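PDB 5EK8: lipoxygenase from Cyanothece sp., which is a non-heme iron enzyme that probably inserts both atoms of molecular oxygen into polyunsaturated fatty acids, as lipoxygenases do. Local coordinates for residues 28-33 with 189-194; 245-250 with 341-346; 435-440 with 555-560. One frame throughout, in Å; residues are numbered along the deposited sequence.

Interaction 1 of 3, residues 28-33 with 189-194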
loop_
_atom_site.group_PDB
_atom_site.type_symbol
_atom_site.label_atom_id
_atom_site.label_comp_id
_atom_site.label_asym_id
_atom_site.label_seq_id
_atom_site.Cartn_x
_atom_site.Cartn_y
_atom_site.Cartn_z
ATOM N N LYS A 28 15.515 15.831 16.875
ATOM C CA LYS A 28 16.824 16.222 16.362
ATOM C C LYS A 28 17.446 15.085 15.545
ATOM O O LYS A 28 17.905 15.302 14.417
ATOM C CB LYS A 28 17.759 16.636 17.502
ATOM C CG LYS A 28 19.156 17.043 17.043
ATOM C CD LYS A 28 19.875 17.857 18.109
ATOM C CE LYS A 28 21.274 18.266 17.666
ATOM N NZ LYS A 28 22.195 17.101 17.536
ATOM N N LEU A 29 17.442 13.876 16.104
ATOM C CA LEU A 29 18.023 12.738 15.390
ATOM C C LEU A 29 17.323 12.465 14.066
ATOM O O LEU A 29 17.977 12.202 13.059
ATOM C CB LEU A 29 17.990 11.483 16.259
ATOM C CG LEU A 29 19.050 11.450 17.360
ATOM C CD1 LEU A 29 19.142 10.058 17.957
ATOM C CD2 LEU A 29 20.407 11.914 16.835
ATOM N N ILE A 30 15.995 12.526 14.073
ATOM C CA ILE A 30 15.211 12.313 12.862
ATOM C C ILE A 30 15.554 13.348 11.800
ATOM O O ILE A 30 15.909 13.003 10.671
ATOM C CB ILE A 30 13.699 12.375 13.148
ATOM C CG1 ILE A 30 13.265 11.181 13.996
ATOM C CG2 ILE A 30 12.915 12.406 11.851
ATOM C CD1 ILE A 30 11.788 11.179 14.327
ATOM N N GLU A 31 15.454 14.619 12.176
ATOM C CA GLU A 31 15.706 15.717 11.252
ATOM C C GLU A 31 17.111 15.654 10.661
ATOM O O GLU A 31 17.309 15.916 9.469
ATOM C CB GLU A 31 15.485 17.059 11.955
ATOM C CG GLU A 31 14.024 17.366 12.252
ATOM C CD GLU A 31 13.834 18.665 13.024
ATOM O OE1 GLU A 31 14.590 18.911 13.990
ATOM O OE2 GLU A 31 12.923 19.442 12.665
ATOM N N GLU A 32 18.088 15.295 11.485
ATOM C CA GLU A 32 19.454 15.241 10.993
ATOM C C GLU A 32 19.644 14.034 10.084
ATOM O O GLU A 32 20.300 14.143 9.052
ATOM C CB GLU A 32 20.446 15.242 12.153
ATOM C CG GLU A 32 20.735 16.660 12.637
ATOM C CD GLU A 32 21.475 16.719 13.956
ATOM O OE1 GLU A 32 21.985 15.670 14.406
ATOM O OE2 GLU A 32 21.540 17.822 14.540
ATOM N N LYS A 33 19.032 12.908 10.447
ATOM C CA LYS A 33 19.001 11.729 9.581
ATOM C C LYS A 33 18.490 12.101 8.199
ATOM O O LYS A 33 19.024 11.656 7.184
ATOM C CB LYS A 33 18.120 10.636 10.187
ATOM C CG LYS A 33 18.129 9.313 9.434
ATOM C CD LYS A 33 17.216 8.314 10.138
ATOM C CE LYS A 33 17.491 6.878 9.709
ATOM N NZ LYS A 33 16.847 5.884 10.622
ATOM N N GLY A 189 7.835 14.885 8.425
ATOM C CA GLY A 189 6.485 15.158 8.881
ATOM C C GLY A 189 5.707 13.884 9.151
ATOM O O GLY A 189 5.119 13.724 10.217
ATOM N N ARG A 190 5.707 12.985 8.171
ATOM C CA ARG A 190 5.075 11.673 8.286
ATOM C C ARG A 190 5.577 10.926 9.527
ATOM O O ARG A 190 4.785 10.366 10.301
ATOM C CB ARG A 190 5.337 10.870 7.002
ATOM C CG ARG A 190 5.137 9.369 7.091
ATOM C CD ARG A 190 3.710 8.999 7.462
ATOM N NE ARG A 190 3.539 7.553 7.595
ATOM C CZ ARG A 190 4.104 6.814 8.547
ATOM N NH1 ARG A 190 3.889 5.506 8.589
ATOM N NH2 ARG A 190 4.885 7.376 9.461
ATOM N N LYS A 191 6.893 10.950 9.725
ATOM C CA LYS A 191 7.516 10.371 10.912
ATOM C C LYS A 191 6.995 11.002 12.206
ATOM O O LYS A 191 6.585 10.300 13.133
ATOM C CB LYS A 191 9.036 10.528 10.843
ATOM C CG LYS A 191 9.716 9.719 9.754
ATOM C CD LYS A 191 11.193 9.527 10.067
ATOM C CE LYS A 191 11.889 8.645 9.029
ATOM N NZ LYS A 191 13.310 8.340 9.415
ATOM N N PHE A 192 7.010 12.332 12.255
ATOM C CA PHE A 192 6.584 13.073 13.439
ATOM C C PHE A 192 5.129 12.788 13.804
ATOM O O PHE A 192 4.809 12.543 14.968
ATOM C CB PHE A 192 6.781 14.572 13.226
ATOM C CG PHE A 192 8.216 15.006 13.271
ATOM C CD1 PHE A 192 9.189 14.174 13.796
ATOM C CD2 PHE A 192 8.591 16.248 12.794
ATOM C CE1 PHE A 192 10.514 14.572 13.840
ATOM C CE2 PHE A 192 9.915 16.655 12.837
ATOM C CZ PHE A 192 10.877 15.817 13.362
ATOM N N GLN A 193 4.253 12.819 12.804
ATOM C CA GLN A 193 2.849 12.484 13.013
ATOM C C GLN A 193 2.712 11.065 13.552
ATOM O O GLN A 193 1.938 10.813 14.485
ATOM C CB GLN A 193 2.049 12.628 11.718
ATOM C CG GLN A 193 1.826 14.058 11.285
ATOM C CD GLN A 193 0.578 14.205 10.443
ATOM O OE1 GLN A 193 -0.236 13.282 10.361
ATOM N NE2 GLN A 193 0.417 15.367 9.810
ATOM N N ALA A 194 3.474 10.145 12.973
ATOM C CA ALA A 194 3.421 8.760 13.427
ATOM C C ALA A 194 3.760 8.652 14.909
ATOM O O ALA A 194 2.984 8.105 15.700
ATOM C CB ALA A 194 4.361 7.889 12.605
#
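I30 and F192 meet where helices 24-36 and 188-214 pack antiparallel, their short segments lying 10.8 Å apart at closest approach with axes at 160°. The fit is apolar at its middle and charged around it. F192 presents the edge of its ring: CE1 lies 3.7 Å from I30 CD1, and CZ lies 3.7 Å from E31 CG, so two neighbouring rim carbons touch two successive residues of the other helix. CG of F192 stands anti to the carbonyl carbon (chi1 -73°), and the ring beyond it comes nearer to 28-33 than the start of the side chain does. E31 crosses this ring at about a right angle, with its carboxylate plane turned 62° from the ring. An alanine in place of F192 would probably leave I30 CD1 and E31 CG without their aromatic partner and open a gap between the helices. The chain of K191 is extended beyond CG and slides past I30 in the opposite direction. Its ammonium group forms a salt bridge with D185, which probably eases the nearby like charge of K33. V188 and Y195, on helix 188-214, also touch I30, which is buried although the contact itself lies at the surface. Two bonds short of the K191 ammonium nitrogen, CD rests 3.8 Å from I30 CG2.

Interaction 2 of 3, residues 245-250 with 341-346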
loop_
_atom_site.group_PDB
_atom_site.type_symbol
_atom_site.label_atom_id
_atom_site.label_comp_id
_atom_site.label_asym_id
_atom_site.label_seq_id
_atom_site.Cartn_x
_atom_site.Cartn_y
_atom_site.Cartn_z
ATOM N N ARG A 245 -27.002 -0.027 14.176
ATOM C CA ARG A 245 -27.388 -1.439 14.149
ATOM C C ARG A 245 -28.582 -1.683 13.210
ATOM O O ARG A 245 -28.990 -2.825 13.000
ATOM C CB ARG A 245 -27.726 -1.946 15.556
ATOM C CG ARG A 245 -26.730 -1.567 16.640
ATOM C CD ARG A 245 -25.334 -2.111 16.401
ATOM N NE ARG A 245 -24.334 -1.046 16.503
ATOM C CZ ARG A 245 -23.511 -0.859 17.535
ATOM N NH1 ARG A 245 -23.544 -1.672 18.578
ATOM N NH2 ARG A 245 -22.643 0.144 17.520
ATOM N N SER A 246 -29.121 -0.610 12.633
ATOM C CA SER A 246 -30.303 -0.700 11.771
ATOM C C SER A 246 -29.994 -1.265 10.382
ATOM O O SER A 246 -28.838 -1.336 9.978
ATOM C CB SER A 246 -30.953 0.674 11.624
ATOM O OG SER A 246 -30.098 1.561 10.926
ATOM N N ASP A 247 -31.041 -1.660 9.660
ATOM C CA ASP A 247 -30.900 -2.229 8.320
ATOM C C ASP A 247 -30.406 -1.209 7.294
ATOM O O ASP A 247 -29.597 -1.537 6.417
ATOM C CB ASP A 247 -32.229 -2.824 7.847
ATOM C CG ASP A 247 -32.618 -4.072 8.617
ATOM O OD1 ASP A 247 -33.768 -4.541 8.454
ATOM O OD2 ASP A 247 -31.778 -4.576 9.393
ATOM N N GLU A 248 -30.909 0.016 7.405
ATOM C CA GLU A 248 -30.530 1.099 6.503
ATOM C C GLU A 248 -29.021 1.316 6.537
ATOM O O GLU A 248 -28.362 1.451 5.497
ATOM C CB GLU A 248 -31.258 2.395 6.882
ATOM C CG GLU A 248 -32.789 2.326 6.818
ATOM C CD GLU A 248 -33.403 1.545 7.973
ATOM O OE1 GLU A 248 -32.688 1.266 8.957
ATOM O OE2 GLU A 248 -34.599 1.204 7.891
ATOM N N TYR A 249 -28.481 1.327 7.750
ATOM C CA TYR A 249 -27.060 1.554 7.952
ATOM C C TYR A 249 -26.251 0.340 7.513
ATOM O O TYR A 249 -25.151 0.482 6.977
ATOM C CB TYR A 249 -26.768 1.892 9.417
ATOM C CG TYR A 249 -25.367 2.409 9.623
ATOM C CD1 TYR A 249 -25.008 3.680 9.186
ATOM C CD2 TYR A 249 -24.397 1.625 10.237
ATOM C CE1 TYR A 249 -23.724 4.155 9.354
ATOM C CE2 TYR A 249 -23.112 2.091 10.412
ATOM C CZ TYR A 249 -22.776 3.358 9.968
ATOM O OH TYR A 249 -21.492 3.826 10.145
ATOM N N PHE A 250 -26.804 -0.849 7.746
ATOM C CA PHE A 250 -26.185 -2.095 7.307
ATOM C C PHE A 250 -25.947 -2.065 5.802
ATOM O O PHE A 250 -24.841 -2.346 5.326
ATOM C CB PHE A 250 -27.061 -3.290 7.686
ATOM C CG PHE A 250 -26.515 -4.616 7.239
ATOM C CD1 PHE A 250 -27.044 -5.262 6.132
ATOM C CD2 PHE A 250 -25.478 -5.224 7.931
ATOM C CE1 PHE A 250 -26.550 -6.489 5.724
ATOM C CE2 PHE A 250 -24.979 -6.452 7.526
ATOM C CZ PHE A 250 -25.515 -7.085 6.421
ATOM N N GLN A 341 -27.618 -10.302 15.282
ATOM C CA GLN A 341 -26.394 -11.082 15.448
ATOM C C GLN A 341 -25.856 -11.572 14.100
ATOM O O GLN A 341 -24.641 -11.591 13.876
ATOM C CB GLN A 341 -26.648 -12.258 16.396
ATOM C CG GLN A 341 -26.847 -11.825 17.847
ATOM C CD GLN A 341 -27.668 -12.814 18.658
ATOM O OE1 GLN A 341 -27.996 -13.904 18.190
ATOM N NE2 GLN A 341 -28.013 -12.428 19.879
ATOM N N ALA A 342 -26.764 -11.951 13.202
ATOM C CA ALA A 342 -26.378 -12.297 11.837
ATOM C C ALA A 342 -25.703 -11.108 11.154
ATOM O O ALA A 342 -24.659 -11.258 10.507
ATOM C CB ALA A 342 -27.587 -12.757 11.034
ATOM N N LYS A 343 -26.295 -9.925 11.308
ATOM C CA LYS A 343 -25.739 -8.720 10.696
ATOM C C LYS A 343 -24.341 -8.417 11.234
ATOM O O LYS A 343 -23.445 -8.008 10.485
ATOM C CB LYS A 343 -26.666 -7.522 10.918
ATOM C CG LYS A 343 -27.787 -7.415 9.899
ATOM C CD LYS A 343 -28.639 -6.177 10.133
ATOM C CE LYS A 343 -29.342 -6.235 11.481
ATOM N NZ LYS A 343 -30.370 -5.164 11.628
ATOM N N ARG A 344 -24.151 -8.629 12.532
ATOM C CA ARG A 344 -22.829 -8.420 13.114
ATOM C C ARG A 344 -21.803 -9.419 12.556
ATOM O O ARG A 344 -20.670 -9.042 12.218
ATOM C CB ARG A 344 -22.892 -8.522 14.637
ATOM C CG ARG A 344 -21.562 -8.257 15.327
ATOM C CD ARG A 344 -21.715 -8.379 16.823
ATOM N NE ARG A 344 -20.438 -8.366 17.526
ATOM C CZ ARG A 344 -20.279 -8.824 18.763
ATOM N NH1 ARG A 344 -21.316 -9.337 19.414
ATOM N NH2 ARG A 344 -19.089 -8.777 19.347
ATOM N N ILE A 345 -22.204 -10.688 12.466
ATOM C CA ILE A 345 -21.332 -11.730 11.919
ATOM C C ILE A 345 -20.894 -11.393 10.489
ATOM O O ILE A 345 -19.699 -11.456 10.155
ATOM C CB ILE A 345 -22.019 -13.109 11.933
ATOM C CG1 ILE A 345 -22.157 -13.614 13.370
ATOM C CG2 ILE A 345 -21.214 -14.107 11.120
ATOM C CD1 ILE A 345 -22.700 -15.016 13.478
ATOM N N PHE A 346 -21.864 -11.020 9.656
ATOM C CA PHE A 346 -21.556 -10.542 8.317
ATOM C C PHE A 346 -20.553 -9.403 8.370
ATOM O O PHE A 346 -19.578 -9.402 7.618
ATOM C CB PHE A 346 -22.811 -10.073 7.587
ATOM C CG PHE A 346 -22.546 -9.622 6.177
ATOM C CD1 PHE A 346 -22.553 -10.534 5.135
ATOM C CD2 PHE A 346 -22.276 -8.295 5.894
ATOM C CE1 PHE A 346 -22.301 -10.129 3.836
ATOM C CE2 PHE A 346 -22.024 -7.884 4.598
ATOM C CZ PHE A 346 -22.040 -8.801 3.568
#
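K343 faces F250 with 7.5 Å between their CA atoms, the closest CA pair between 245-250, which enters helix 247-256, and 341-346 of helix 337-377; S246 occupies the N-cap position of the former helix. K343 carries the largest share of the contact, and it does so with two different parts of one side chain. Its aliphatic portion lies over a face of F250: CG sits 3.9 Å from the ring centroid and 17° off the normal, a CH-pi contact displaced toward the rim. The chain then bends at chi3 (-63°), which swings CE away from a fully extended course, and the ammonium group beyond it meets two oxygens. K343 NZ forms a salt bridge with D247 OD2 at 2.7 Å and donates to R245 O at 3.0 Å, the latter nearly along the C=O axis. D247 OD2 also accepts from W339 NE1, a residue one turn earlier on the lysine's own helix; this second donor is likely to steady the carboxylate for K343. Because the carbonyl of R245 lies just before the helix, the lysine ties down the chain at the helix start as well as its first acidic residue. Farther along, F250 CZ comes within 3.5 Å of F346 CD2; the two rings meet obliquely, with their planes at 61°. Strands 291-300 and 303-313 complete the setting: F297 and I309 touch F250, A295 touches F346, and P306 touches D247, so the two helices meet against a pair of adjacent antiparallel strands.

Interaction 3 of 3, residues 435-440 with 555-560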
loop_
_atom_site.group_PDB
_atom_site.type_symbol
_atom_site.label_atom_id
_atom_site.label_comp_id
_atom_site.label_asym_id
_atom_site.label_seq_id
_atom_site.Cartn_x
_atom_site.Cartn_y
_atom_site.Cartn_z
ATOM N N TYR A 435 -4.467 -9.685 -10.178
ATOM C CA TYR A 435 -4.580 -8.233 -10.327
ATOM C C TYR A 435 -3.714 -7.694 -11.453
ATOM O O TYR A 435 -2.490 -7.803 -11.410
ATOM C CB TYR A 435 -4.213 -7.526 -9.019
ATOM C CG TYR A 435 -5.222 -7.708 -7.906
ATOM C CD1 TYR A 435 -6.566 -7.908 -8.186
ATOM C CD2 TYR A 435 -4.826 -7.676 -6.570
ATOM C CE1 TYR A 435 -7.493 -8.073 -7.166
ATOM C CE2 TYR A 435 -5.750 -7.838 -5.537
ATOM C CZ TYR A 435 -7.079 -8.039 -5.847
ATOM O OH TYR A 435 -8.005 -8.210 -4.846
ATOM N N ASP A 436 -4.355 -7.113 -12.463
ATOM C CA ASP A 436 -3.637 -6.481 -13.567
ATOM C C ASP A 436 -4.217 -5.092 -13.858
ATOM O O ASP A 436 -5.317 -4.766 -13.414
ATOM C CB ASP A 436 -3.690 -7.369 -14.818
ATOM C CG ASP A 436 -2.923 -6.781 -15.989
ATOM O OD1 ASP A 436 -1.694 -6.596 -15.862
ATOM O OD2 ASP A 436 -3.552 -6.495 -17.031
ATOM N N TRP A 437 -3.474 -4.280 -14.604
ATOM C CA TRP A 437 -3.873 -2.909 -14.903
ATOM C C TRP A 437 -4.781 -2.773 -16.125
ATOM O O TRP A 437 -5.518 -1.795 -16.241
ATOM C CB TRP A 437 -2.629 -2.043 -15.112
ATOM C CG TRP A 437 -1.677 -2.619 -16.118
ATOM C CD1 TRP A 437 -0.613 -3.432 -15.864
ATOM C CD2 TRP A 437 -1.707 -2.433 -17.542
ATOM N NE1 TRP A 437 0.024 -3.757 -17.035
ATOM C CE2 TRP A 437 -0.629 -3.158 -18.080
ATOM C CE3 TRP A 437 -2.538 -1.720 -18.409
ATOM C CZ2 TRP A 437 -0.361 -3.197 -19.451
ATOM C CZ3 TRP A 437 -2.275 -1.764 -19.769
ATOM C CH2 TRP A 437 -1.194 -2.495 -20.275
ATOM N N LYS A 438 -4.732 -3.747 -17.030
ATOM C CA LYS A 438 -5.372 -3.600 -18.337
ATOM C C LYS A 438 -6.894 -3.675 -18.290
ATOM O O LYS A 438 -7.467 -4.528 -17.610
ATOM C CB LYS A 438 -4.840 -4.651 -19.316
ATOM C CG LYS A 438 -5.023 -4.246 -20.771
ATOM C CD LYS A 438 -4.372 -5.223 -21.730
ATOM C CE LYS A 438 -4.355 -4.666 -23.144
ATOM N NZ LYS A 438 -3.770 -5.638 -24.107
ATOM N N ASP A 439 -7.530 -2.760 -19.024
ATOM C CA ASP A 439 -8.986 -2.674 -19.144
ATOM C C ASP A 439 -9.701 -2.531 -17.798
ATOM O O ASP A 439 -10.916 -2.725 -17.703
ATOM C CB ASP A 439 -9.533 -3.895 -19.893
ATOM C CG ASP A 439 -9.417 -3.759 -21.408
ATOM O OD1 ASP A 439 -8.640 -2.900 -21.880
ATOM O OD2 ASP A 439 -10.105 -4.520 -22.126
ATOM N N TRP A 440 -8.948 -2.181 -16.760
ATOM C CA TRP A 440 -9.513 -2.007 -15.430
ATOM C C TRP A 440 -10.242 -0.667 -15.333
ATOM O O TRP A 440 -9.712 0.370 -15.732
ATOM C CB TRP A 440 -8.414 -2.102 -14.366
ATOM C CG TRP A 440 -8.929 -2.209 -12.960
ATOM C CD1 TRP A 440 -9.056 -3.347 -12.220
ATOM C CD2 TRP A 440 -9.379 -1.136 -12.125
ATOM N NE1 TRP A 440 -9.555 -3.050 -10.975
ATOM C CE2 TRP A 440 -9.767 -1.700 -10.892
ATOM C CE3 TRP A 440 -9.493 0.247 -12.300
ATOM C CZ2 TRP A 440 -10.263 -0.929 -9.842
ATOM C CZ3 TRP A 440 -9.986 1.008 -11.258
ATOM C CH2 TRP A 440 -10.361 0.419 -10.043
ATOM N N LEU A 555 0.158 2.514 -21.449
ATOM C CA LEU A 555 0.839 3.260 -20.401
ATOM C C LEU A 555 -0.120 4.192 -19.663
ATOM O O LEU A 555 -0.100 4.257 -18.438
ATOM C CB LEU A 555 2.006 4.056 -20.983
ATOM C CG LEU A 555 2.924 4.690 -19.937
ATOM C CD1 LEU A 555 3.443 3.620 -18.979
ATOM C CD2 LEU A 555 4.075 5.424 -20.608
ATOM N N LYS A 556 -0.957 4.903 -20.413
ATOM C CA LYS A 556 -1.961 5.787 -19.826
ATOM C C LYS A 556 -2.880 5.022 -18.878
ATOM O O LYS A 556 -3.202 5.503 -17.788
ATOM C CB LYS A 556 -2.783 6.468 -20.924
ATOM C CG LYS A 556 -1.990 7.432 -21.787
ATOM C CD LYS A 556 -2.587 7.540 -23.177
ATOM C CE LYS A 556 -3.697 8.566 -23.235
ATOM N NZ LYS A 556 -3.163 9.947 -23.317
ATOM N N GLN A 557 -3.291 3.827 -19.291
ATOM C CA GLN A 557 -4.178 3.015 -18.462
ATOM C C GLN A 557 -3.479 2.540 -17.191
ATOM O O GLN A 557 -4.059 2.572 -16.105
ATOM C CB GLN A 557 -4.713 1.814 -19.251
ATOM C CG GLN A 557 -5.423 0.759 -18.400
ATOM C CD GLN A 557 -6.595 1.316 -17.592
ATOM O OE1 GLN A 557 -7.156 2.362 -17.920
ATOM N NE2 GLN A 557 -6.966 0.611 -16.529
ATOM N N CYS A 558 -2.232 2.102 -17.333
ATOM C CA CYS A 558 -1.453 1.655 -16.185
ATOM C C CYS A 558 -1.283 2.803 -15.186
ATOM O O CYS A 558 -1.407 2.621 -13.970
ATOM C CB CYS A 558 -0.092 1.122 -16.639
ATOM S SG CYS A 558 0.912 0.371 -15.332
ATOM N N CYS A 559 -1.017 3.990 -15.716
ATOM C CA CYS A 559 -0.867 5.188 -14.903
ATOM C C CYS A 559 -2.152 5.517 -14.144
ATOM O O CYS A 559 -2.117 5.798 -12.940
ATOM C CB CYS A 559 -0.445 6.362 -15.779
ATOM S SG CYS A 559 1.270 6.262 -16.372
ATOM N N ARG A 560 -3.279 5.472 -14.855
ATOM C CA ARG A 560 -4.595 5.640 -14.235
ATOM C C ARG A 560 -4.808 4.653 -13.090
ATOM O O ARG A 560 -5.263 5.023 -12.008
ATOM C CB ARG A 560 -5.710 5.458 -15.266
ATOM C CG ARG A 560 -6.009 6.679 -16.112
ATOM C CD ARG A 560 -7.286 6.469 -16.916
ATOM N NE ARG A 560 -7.171 5.388 -17.896
ATOM C CZ ARG A 560 -6.817 5.560 -19.167
ATOM N NH1 ARG A 560 -6.533 6.772 -19.624
ATOM N NH2 ARG A 560 -6.746 4.519 -19.986
#
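W437 has its indole covered on both faces, by K438 CB on one and by C558 CB on the opposite one, while Q557 CG lies in plane at its edge. The tryptophan opens a type II beta turn, W437 to W440, that docks on helix 549-574, from which H570 and N574 bind the iron. C558 SG, anti to its backbone N, adds a sulfur-aromatic contact 4.2 Å from the centroid of the five-membered ring, on the same face as its own CB. W437 CG, in the crowded position between the backbone N and the carbonyl carbon (chi1 52°), lies 4.0 Å from C558 SG. At the far side of the five-membered ring, the indole NE1 is hydrogen-bonded to R539 O.

Q557 closes the other half of the contact. Its NE2 donates to W437 O at 2.8 Å, in the plane of its own amide, and also to W440 O at 2.9 Å, which lies tilted from that plane and uses a lone pair in the carbonyl plane. One amide nitrogen thus bridges the first and last residues of the turn. D436 OD2 accepts from K438 N, an Asx turn, and also pairs with R539. The other end of the glutamine amide is held from within the helix, a second-shell grip that should fix the amide's rotation: R560 NE and NH2, side-on, both donate to Q557 OE1 at 3.0 Å.

Along the chain the three contacts come in series, interaction 1 closing before interaction 2 opens and interaction 2 before interaction 3. None touches another: the centres of interactions 1 and 2 lie 42 Å apart, those of the other two pairs 35 Å, and interactions 1 and 3 fall on opposite sides of the chain's centre. Two of them use helices that supply iron ligands. Helix 337-377, which holds 341-346, carries H359 and H364, although interaction 2 itself lies away from the iron; helix 549-574, which holds 555-560, carries H570 and N574. Interaction 1 instead joins an N-terminal helix to helix 188-214, where K191 lies about 11 Å from I668 between side chains. Contacts far apart in space can thus share, through long helices, the framework that carries the iron ligands.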